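Local coordinates for protein beta-galactosidase (Bacillus circulans, PDB 4MAD) that probably hydrolyses terminal non-reducing beta-D-galactose residues of beta-D-galactosides, as a family 35 glycoside hydrolase with a TIM-barrel catalytic domain, at residues A[400-405]-A[450-455]; A[421-426]-A[510-515]; A[534-539]-A[575-580]. All blocks are in the same frame, centred on the assembly; numbering follows the deposited sequence.

Interaction 1: A[400-405]-A[450-455]; sequences TTIKGA and SKLQII
S450 O is held by one hydrogen bond and one weaker CA-H...O contact: the backbone N-H of I402 reaches it at 2.9 Å (I402 N to S450 O) along an almost straight line (175° at the hydrogen), and the CA-H of T401 adds an approach of 3.5 Å from T401 CA to S450 O. The I402 donor lies in the carbonyl plane. The same two residues close the ring with a return bond, S450 N to I402 O at 3.0 Å. Two residues along, T400 and L452 form a second such ring; here L452 N sits nearly on the C=O axis of T400, 2.9 Å from T400 O. Between the rings, T401 faces K451 in a non-hydrogen-bonded pair. This is regular antiparallel pairing of strands 395-403 and 449-457, inner neighbours in a six-stranded antiparallel sheet of the first all-beta domain; the chain between them runs through several further strands, so the pair is no simple hairpin. T400, I402, S450 and L452 share the buried face. T400 and L452 lie side by side, with T400 CG2 4.1 Å from L452 CB. T400 OG1, anti to its own backbone N (chi1 -165°), bonds to the carbonyl of D487. I402 crosses L452 obliquely and lays its tip, CD1, 4.1 Å from L452 CB; both side chains also touch L485 in the loop over this face. T401 and K451 point to the other face, and both are exposed. The long K451 chain, anti at every torsion, leads away from T401; its NZ makes a long, weak ion pair with E399, earlier on strand 395-403. Past the strand end, one water links the segments, donating to G404 O at 2.6 Å and accepting from S450 OG at 2.8 Å.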
loop_
_atom_site.group_PDB
_atom_site.type_symbol
_atom_site.label_atom_id
_atom_site.label_comp_id
_atom_site.label_asym_id
_atom_site.label_seq_id
_atom_site.Cartn_x
_atom_site.Cartn_y
_atom_site.Cartn_z
ATOM N N THR A 400 10.002 25.683 16.198
ATOM C CA THR A 400 10.986 26.144 17.160
ATOM C C THR A 400 11.202 27.619 16.979
ATOM O O THR A 400 10.965 28.139 15.926
ATOM C CB THR A 400 12.330 25.431 17.038
ATOM O OG1 THR A 400 13.139 25.653 18.199
ATOM C CG2 THR A 400 13.045 25.905 15.846
ATOM N N THR A 401 11.689 28.260 18.034
ATOM C CA THR A 401 12.014 29.654 17.991
ATOM C C THR A 401 13.516 29.898 17.972
ATOM O O THR A 401 14.214 29.444 18.784
ATOM C CB THR A 401 11.408 30.444 19.167
ATOM O OG1 THR A 401 10.016 30.159 19.308
ATOM C CG2 THR A 401 11.578 31.913 18.939
ATOM N N ILE A 402 13.971 30.635 17.012
ATOM C CA ILE A 402 15.353 31.010 16.917
ATOM C C ILE A 402 15.539 32.390 17.559
ATOM O O ILE A 402 14.881 33.297 17.254
ATOM C CB ILE A 402 15.798 31.091 15.484
ATOM C CG1 ILE A 402 15.629 29.748 14.782
ATOM C CG2 ILE A 402 17.197 31.472 15.398
ATOM C CD1 ILE A 402 15.286 29.871 13.370
ATOM N N LYS A 403 16.483 32.511 18.459
ATOM C CA LYS A 403 16.694 33.769 19.105
ATOM C C LYS A 403 17.943 34.473 18.623
ATOM O O LYS A 403 18.998 33.981 18.756
ATOM C CB LYS A 403 16.774 33.566 20.572
ATOM C CG LYS A 403 15.711 32.689 20.983
ATOM C CD LYS A 403 14.993 33.147 22.120
ATOM C CE LYS A 403 13.910 32.180 22.360
ATOM N NZ LYS A 403 13.234 32.576 23.554
ATOM N N GLY A 404 17.773 35.675 18.133
ATOM C CA GLY A 404 18.834 36.454 17.589
ATOM C C GLY A 404 18.707 36.598 16.116
ATOM O O GLY A 404 18.156 35.766 15.471
ATOM N N ALA A 405 19.239 37.690 15.602
ATOM C CA ALA A 405 19.171 37.963 14.210
ATOM C C ALA A 405 20.397 37.351 13.578
ATOM O O ALA A 405 21.449 37.920 13.597
ATOM C CB ALA A 405 19.155 39.407 13.982
ATOM N N SER A 450 12.786 34.456 15.491
ATOM C CA SER A 450 12.144 33.893 14.332
ATOM C C SER A 450 11.444 32.571 14.635
ATOM O O SER A 450 12.083 31.678 15.076
ATOM C CB SER A 450 13.206 33.687 13.303
ATOM O OG SER A 450 13.689 34.897 12.842
ATOM N N LYS A 451 10.162 32.476 14.377
ATOM C CA LYS A 451 9.446 31.244 14.564
ATOM C C LYS A 451 9.541 30.403 13.281
ATOM O O LYS A 451 9.035 30.773 12.252
ATOM C CB LYS A 451 7.998 31.522 14.937
ATOM C CG LYS A 451 7.176 30.317 15.195
ATOM C CD LYS A 451 5.709 30.653 15.207
ATOM C CE LYS A 451 4.902 29.633 15.916
ATOM N NZ LYS A 451 3.514 30.018 16.164
ATOM N N LEU A 452 10.213 29.274 13.417
ATOM C CA LEU A 452 10.437 28.359 12.324
ATOM C C LEU A 452 9.425 27.224 12.432
ATOM O O LEU A 452 9.243 26.680 13.472
ATOM C CB LEU A 452 11.853 27.836 12.385
ATOM C CG LEU A 452 12.181 26.725 11.415
ATOM C CD1 LEU A 452 12.095 27.208 10.033
ATOM C CD2 LEU A 452 13.494 26.126 11.701
ATOM N N GLN A 453 8.722 26.973 11.323
ATOM C CA GLN A 453 7.770 25.900 11.209
ATOM C C GLN A 453 8.080 25.075 9.959
ATOM O O GLN A 453 8.349 25.594 8.963
ATOM C CB GLN A 453 6.348 26.448 11.112
ATOM C CG GLN A 453 5.890 27.176 12.333
ATOM C CD GLN A 453 4.551 27.822 12.168
ATOM O OE1 GLN A 453 4.395 28.675 11.385
ATOM N NE2 GLN A 453 3.593 27.383 12.939
ATOM N N ILE A 454 8.091 23.777 10.093
ATOM C CA ILE A 454 8.297 22.915 8.953
ATOM C C ILE A 454 7.176 21.882 8.938
ATOM O O ILE A 454 7.017 21.187 9.858
ATOM C CB ILE A 454 9.628 22.222 9.044
ATOM C CG1 ILE A 454 10.732 23.256 9.188
ATOM C CG2 ILE A 454 9.889 21.410 7.848
ATOM C CD1 ILE A 454 12.151 22.729 9.185
ATOM N N ILE A 455 6.438 21.850 7.847
ATOM C CA ILE A 455 5.377 20.886 7.656
ATOM C C ILE A 455 5.877 19.728 6.819
ATOM O O ILE A 455 6.083 19.874 5.664
ATOM C CB ILE A 455 4.116 21.469 6.919
ATOM C CG1 ILE A 455 3.696 22.778 7.557
ATOM C CG2 ILE A 455 2.994 20.484 6.989
ATOM C CD1 ILE A 455 2.533 23.423 6.946
HETATM O O HOH W 1 15.737 35.834 14.476
#

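Interaction 2: A[421-426]-A[510-515]; sequences QVYVNG and ENFPYF
The two backbones do not pair: strand 421-424 and the turn that leaves it at 425-426 pass the loop 510-513 at a distance, Q421 CA and N511 CA being 8.2 Å apart, and side chains bridge the gap. Y423 carries the contact. Its CG lies beside the backbone N (chi1 -52°), which sends the ring across to the loop, where the phenol donates to the N511 carbonyl, 2.7 Å from Y423 OH to N511 O, in the carbonyl plane and on a lone pair. The Y423 and F512 rings meet obliquely, planes at 45°, with Y423 CE1 3.6 Å above the centre of one F512 face. In the plane of that F512 ring, at its edge, G426 O comes within 3.3 Å of F512 CZ. P513 meets two tips, its CD lying 3.5 Å from Y423 OH and its CG 3.8 Å from Q421 OE1; the Q421 amide nitrogen is bonded to the L578 carbonyl. K509 adds a cation-pi contact to F512. The contact joins two beta domains: strand 419-424 lies between 449-457 and 427-433 in one sheet, Y428 touches the Y423 ring, and P513, just before strand 514-522 of the other sheet, packs on I455 and L576.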
loop_
_atom_site.group_PDB
_atom_site.type_symbol
_atom_site.label_atom_id
_atom_site.label_comp_id
_atom_site.label_asym_id
_atom_site.label_seq_id
_atom_site.Cartn_x
_atom_site.Cartn_y
_atom_site.Cartn_z
ATOM N N GLN A 421 7.508 21.817 3.852
ATOM C CA GLN A 421 7.273 23.199 3.581
ATOM C C GLN A 421 7.734 24.026 4.777
ATOM O O GLN A 421 7.372 23.763 5.864
ATOM C CB GLN A 421 5.800 23.432 3.365
ATOM C CG GLN A 421 5.234 22.743 2.144
ATOM C CD GLN A 421 3.684 22.678 2.155
ATOM O OE1 GLN A 421 3.100 21.745 2.613
ATOM N NE2 GLN A 421 3.072 23.697 1.650
ATOM N N VAL A 422 8.575 25.001 4.500
ATOM C CA VAL A 422 9.221 25.778 5.488
ATOM C C VAL A 422 8.664 27.211 5.570
ATOM O O VAL A 422 8.493 27.840 4.617
ATOM C CB VAL A 422 10.736 25.842 5.209
ATOM C CG1 VAL A 422 11.453 26.525 6.283
ATOM C CG2 VAL A 422 11.266 24.503 5.018
ATOM N N TYR A 423 8.421 27.642 6.795
ATOM C CA TYR A 423 7.882 28.929 7.156
ATOM C C TYR A 423 8.733 29.583 8.249
ATOM O O TYR A 423 9.113 28.933 9.189
ATOM C CB TYR A 423 6.432 28.810 7.649
ATOM C CG TYR A 423 5.557 28.041 6.665
ATOM C CD1 TYR A 423 4.824 28.694 5.701
ATOM C CD2 TYR A 423 5.532 26.667 6.659
ATOM C CE1 TYR A 423 4.080 27.995 4.787
ATOM C CE2 TYR A 423 4.782 25.972 5.778
ATOM C CZ TYR A 423 4.062 26.634 4.831
ATOM O OH TYR A 423 3.345 25.922 3.955
ATOM N N VAL A 424 8.970 30.868 8.085
ATOM C CA VAL A 424 9.662 31.652 9.064
ATOM C C VAL A 424 8.763 32.849 9.401
ATOM O O VAL A 424 8.406 33.578 8.549
ATOM C CB VAL A 424 10.996 32.158 8.505
ATOM C CG1 VAL A 424 11.545 33.172 9.377
ATOM C CG2 VAL A 424 11.966 31.031 8.333
ATOM N N ASN A 425 8.386 32.977 10.656
ATOM C CA ASN A 425 7.571 34.079 11.128
ATOM C C ASN A 425 6.291 34.189 10.284
ATOM O O ASN A 425 5.848 35.237 9.986
ATOM C CB ASN A 425 8.342 35.376 11.117
ATOM C CG ASN A 425 9.264 35.506 12.286
ATOM O OD1 ASN A 425 9.002 34.992 13.316
ATOM N ND2 ASN A 425 10.331 36.206 12.100
ATOM N N GLY A 426 5.753 33.057 9.928
ATOM C CA GLY A 426 4.484 33.014 9.276
ATOM C C GLY A 426 4.529 33.324 7.800
ATOM O O GLY A 426 3.504 33.443 7.172
ATOM N N GLU A 510 -1.688 31.080 -0.824
ATOM C CA GLU A 510 -0.955 30.146 -1.625
ATOM C C GLU A 510 0.257 29.680 -0.845
ATOM O O GLU A 510 0.754 30.400 -0.061
ATOM C CB GLU A 510 -0.521 30.796 -2.899
ATOM C CG GLU A 510 -1.660 31.212 -3.719
ATOM C CD GLU A 510 -2.388 30.033 -4.335
ATOM O OE1 GLU A 510 -1.946 29.606 -5.381
ATOM O OE2 GLU A 510 -3.367 29.556 -3.781
ATOM N N ASN A 511 0.666 28.448 -1.037
ATOM C CA ASN A 511 1.841 27.892 -0.390
ATOM C C ASN A 511 1.704 27.592 1.083
ATOM O O ASN A 511 2.625 27.156 1.699
ATOM C CB ASN A 511 3.072 28.694 -0.722
ATOM C CG ASN A 511 3.439 28.564 -2.140
ATOM O OD1 ASN A 511 3.642 29.519 -2.800
ATOM N ND2 ASN A 511 3.478 27.376 -2.624
ATOM N N PHE A 512 0.491 27.718 1.558
ATOM C CA PHE A 512 0.095 27.275 2.865
ATOM C C PHE A 512 -1.005 26.209 2.719
ATOM O O PHE A 512 -1.873 26.336 1.929
ATOM C CB PHE A 512 -0.484 28.415 3.669
ATOM C CG PHE A 512 0.505 29.443 4.108
ATOM C CD1 PHE A 512 0.850 29.570 5.423
ATOM C CD2 PHE A 512 1.049 30.302 3.233
ATOM C CE1 PHE A 512 1.708 30.537 5.809
ATOM C CE2 PHE A 512 1.882 31.265 3.639
ATOM C CZ PHE A 512 2.233 31.361 4.912
ATOM N N PRO A 513 -0.938 25.161 3.505
ATOM C CA PRO A 513 -1.963 24.141 3.384
ATOM C C PRO A 513 -3.268 24.626 3.968
ATOM O O PRO A 513 -3.272 25.140 5.028
ATOM C CB PRO A 513 -1.382 22.960 4.172
ATOM C CG PRO A 513 -0.001 23.192 4.199
ATOM C CD PRO A 513 0.154 24.638 4.322
ATOM N N TYR A 514 -4.348 24.390 3.254
ATOM C CA TYR A 514 -5.667 24.679 3.737
ATOM C C TYR A 514 -6.602 23.517 3.519
ATOM O O TYR A 514 -6.520 22.871 2.537
ATOM C CB TYR A 514 -6.246 25.878 3.040
ATOM C CG TYR A 514 -5.861 27.190 3.596
ATOM C CD1 TYR A 514 -6.725 27.921 4.383
ATOM C CD2 TYR A 514 -4.636 27.724 3.327
ATOM C CE1 TYR A 514 -6.366 29.133 4.861
ATOM C CE2 TYR A 514 -4.275 28.915 3.810
ATOM C CZ TYR A 514 -5.125 29.626 4.563
ATOM O OH TYR A 514 -4.725 30.818 5.055
ATOM N N PHE A 515 -7.490 23.298 4.465
ATOM C CA PHE A 515 -8.626 22.455 4.304
ATOM C C PHE A 515 -9.758 23.219 3.588
ATOM O O PHE A 515 -10.047 24.320 3.924
ATOM C CB PHE A 515 -9.118 21.962 5.641
ATOM C CG PHE A 515 -8.134 21.093 6.373
ATOM C CD1 PHE A 515 -8.076 19.760 6.160
ATOM C CD2 PHE A 515 -7.269 21.631 7.287
ATOM C CE1 PHE A 515 -7.214 18.994 6.819
ATOM C CE2 PHE A 515 -6.420 20.855 7.942
ATOM C CZ PHE A 515 -6.382 19.541 7.706
#

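Interaction 3: A[534-539]-A[575-580]; sequences EWTKGV and LLELHK
Hydrogen bonds centre on the buried carboxylate of E577, which its torsions (CG anti to the backbone N, then a bend at chi2 of 77°) fold over the backbone turn at 536-537. E577 OE1 takes T536 N at 3.0 Å, from above the carboxylate plane, and K537 N on its syn lone pair; Y550 OH is a further partner. E577 OE2 accepts from its own turn, H579 N at 2.8 Å on the anti lone pair and K580 N from above the plane, with a weak bond from K537 N besides. So many donors would be expected to stabilise the charged form and fix the group's rotation. Backbone bonds follow: L578 N meets K537 O at 2.8 Å, nearly along the C=O axis, and V539 and L576 exchange two bonds. Strands 537-542 and 569-577 are thus antiparallel neighbours in the eight-stranded sheet of the galactose-binding-like domain, and at the non-hydrogen-bonded pair G538-E577 the CA of G538, a residue without a side chain, comes 3.2 Å from L576 O in a CA-H...O contact. Among apolar contacts, L575 CD2 makes a CH-pi contact over a W535 face, 3.9 Å from the six-membered ring centroid, while E577 CG touches the indole at its edge. W535 NE1 bonds to the S584 carbonyl. V539 CG2 lies alongside L576 CB at 3.9 Å. Of the charged tips, K537 NZ forms a salt bridge with E457.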
loop_
_atom_site.group_PDB
_atom_site.type_symbol
_atom_site.label_atom_id
_atom_site.label_comp_id
_atom_site.label_asym_id
_atom_site.label_seq_id
_atom_site.Cartn_x
_atom_site.Cartn_y
_atom_site.Cartn_z
ATOM N N GLU A 534 -7.002 20.209 -11.615
ATOM C CA GLU A 534 -6.819 21.629 -11.353
ATOM C C GLU A 534 -5.912 21.930 -10.156
ATOM O O GLU A 534 -5.307 22.943 -10.114
ATOM C CB GLU A 534 -8.121 22.412 -11.261
ATOM C CG GLU A 534 -7.902 23.914 -11.270
ATOM C CD GLU A 534 -9.147 24.784 -11.072
ATOM O OE1 GLU A 534 -10.184 24.317 -10.630
ATOM O OE2 GLU A 534 -9.047 25.965 -11.355
ATOM N N TRP A 535 -5.928 21.057 -9.182
ATOM C CA TRP A 535 -5.261 21.223 -7.914
ATOM C C TRP A 535 -3.801 20.805 -7.998
ATOM O O TRP A 535 -3.344 20.450 -9.038
ATOM C CB TRP A 535 -6.032 20.492 -6.821
ATOM C CG TRP A 535 -7.390 21.123 -6.588
ATOM C CD1 TRP A 535 -8.503 20.996 -7.344
ATOM C CD2 TRP A 535 -7.741 21.982 -5.511
ATOM N NE1 TRP A 535 -9.475 21.755 -6.843
ATOM C CE2 TRP A 535 -9.057 22.346 -5.693
ATOM C CE3 TRP A 535 -7.053 22.492 -4.425
ATOM C CZ2 TRP A 535 -9.718 23.181 -4.827
ATOM C CZ3 TRP A 535 -7.714 23.318 -3.564
ATOM C CH2 TRP A 535 -9.021 23.671 -3.778
ATOM N N THR A 536 -3.088 20.917 -6.891
ATOM C CA THR A 536 -1.666 20.662 -6.920
ATOM C C THR A 536 -1.139 19.449 -6.130
ATOM O O THR A 536 -0.590 18.573 -6.692
ATOM C CB THR A 536 -0.858 21.948 -6.617
ATOM O OG1 THR A 536 -1.029 22.866 -7.677
ATOM C CG2 THR A 536 0.578 21.645 -6.458
ATOM N N LYS A 537 -1.313 19.454 -4.827
ATOM C CA LYS A 537 -0.982 18.307 -4.035
ATOM C C LYS A 537 -1.767 18.264 -2.757
ATOM O O LYS A 537 -1.941 19.258 -2.114
ATOM C CB LYS A 537 0.483 18.263 -3.746
ATOM C CG LYS A 537 0.961 16.984 -3.081
ATOM C CD LYS A 537 2.439 16.893 -3.016
ATOM C CE LYS A 537 2.951 15.496 -2.843
ATOM N NZ LYS A 537 2.446 14.840 -1.693
ATOM N N GLY A 538 -2.203 17.079 -2.410
ATOM C CA GLY A 538 -2.968 16.917 -1.204
ATOM C C GLY A 538 -3.650 15.604 -1.004
ATOM O O GLY A 538 -3.200 14.645 -1.482
ATOM N N VAL A 539 -4.690 15.618 -0.205
ATOM C CA VAL A 539 -5.525 14.477 0.067
ATOM C C VAL A 539 -7.002 14.886 0.104
ATOM O O VAL A 539 -7.313 16.025 0.205
ATOM C CB VAL A 539 -5.156 13.817 1.385
ATOM C CG1 VAL A 539 -3.780 13.248 1.321
ATOM C CG2 VAL A 539 -5.291 14.765 2.505
ATOM N N LEU A 575 -11.068 18.649 1.380
ATOM C CA LEU A 575 -9.898 18.509 0.575
ATOM C C LEU A 575 -8.810 19.276 1.231
ATOM O O LEU A 575 -9.029 20.379 1.518
ATOM C CB LEU A 575 -10.151 19.096 -0.770
ATOM C CG LEU A 575 -9.058 19.131 -1.785
ATOM C CD1 LEU A 575 -9.576 19.066 -3.181
ATOM C CD2 LEU A 575 -8.263 20.333 -1.605
ATOM N N LEU A 576 -7.652 18.678 1.477
ATOM C CA LEU A 576 -6.511 19.408 2.007
ATOM C C LEU A 576 -5.564 19.624 0.855
ATOM O O LEU A 576 -5.109 18.697 0.294
ATOM C CB LEU A 576 -5.797 18.621 3.101
ATOM C CG LEU A 576 -4.473 19.146 3.657
ATOM C CD1 LEU A 576 -4.572 20.521 4.200
ATOM C CD2 LEU A 576 -3.843 18.220 4.709
ATOM N N GLU A 577 -5.332 20.857 0.504
ATOM C CA GLU A 577 -4.411 21.195 -0.537
ATOM C C GLU A 577 -3.229 21.936 0.042
ATOM O O GLU A 577 -3.382 22.805 0.802
ATOM C CB GLU A 577 -5.053 22.039 -1.606
ATOM C CG GLU A 577 -4.104 22.860 -2.358
ATOM C CD GLU A 577 -3.303 22.082 -3.411
ATOM O OE1 GLU A 577 -3.860 21.183 -4.042
ATOM O OE2 GLU A 577 -2.123 22.384 -3.581
ATOM N N LEU A 578 -2.063 21.457 -0.321
ATOM C CA LEU A 578 -0.788 21.945 0.157
ATOM C C LEU A 578 -0.301 23.268 -0.361
ATOM O O LEU A 578 0.329 23.970 0.321
ATOM C CB LEU A 578 0.317 20.888 0.046
ATOM C CG LEU A 578 0.085 19.577 0.751
ATOM C CD1 LEU A 578 1.250 18.629 0.627
ATOM C CD2 LEU A 578 -0.350 19.774 2.137
ATOM N N HIS A 579 -0.513 23.535 -1.627
ATOM C CA HIS A 579 0.104 24.671 -2.243
ATOM C C HIS A 579 -0.769 25.702 -2.941
ATOM O O HIS A 579 -0.646 26.873 -2.691
ATOM C CB HIS A 579 1.080 24.193 -3.284
ATOM C CG HIS A 579 2.158 23.340 -2.731
ATOM N ND1 HIS A 579 3.221 23.862 -2.044
ATOM C CD2 HIS A 579 2.334 22.004 -2.759
ATOM C CE1 HIS A 579 4.007 22.877 -1.669
ATOM N NE2 HIS A 579 3.492 21.744 -2.087
ATOM N N LYS A 580 -1.553 25.225 -3.880
ATOM C CA LYS A 580 -2.274 26.110 -4.758
ATOM C C LYS A 580 -3.754 25.830 -4.686
ATOM O O LYS A 580 -4.146 24.772 -4.897
ATOM C CB LYS A 580 -1.780 25.968 -6.163
ATOM C CG LYS A 580 -0.398 26.446 -6.377
ATOM C CD LYS A 580 0.013 26.138 -7.770
ATOM C CE LYS A 580 1.325 26.710 -8.182
ATOM N NZ LYS A 580 1.692 26.204 -9.503
#

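The three contacts form a chain across two beta domains. Interactions 1 and 2 lie 14 Å apart centre to centre and share a sheet: strand 449-457 pairs with 419-424, through I455 N and Q421 O at 2.9 Å and, just past the end of strand 419-424, K451 O and N425 N at 2.8 Å. Interactions 2 and 3, with centres 13 Å apart, meet where the turn of 575-580 touches the loop 510-515; N511 N lies 2.6 Å from H579 O. Interactions 1 and 3 do not touch, their nearest atoms about 6 Å apart. All three lie away from the barrel's predicted catalytic pair, E171 and E247.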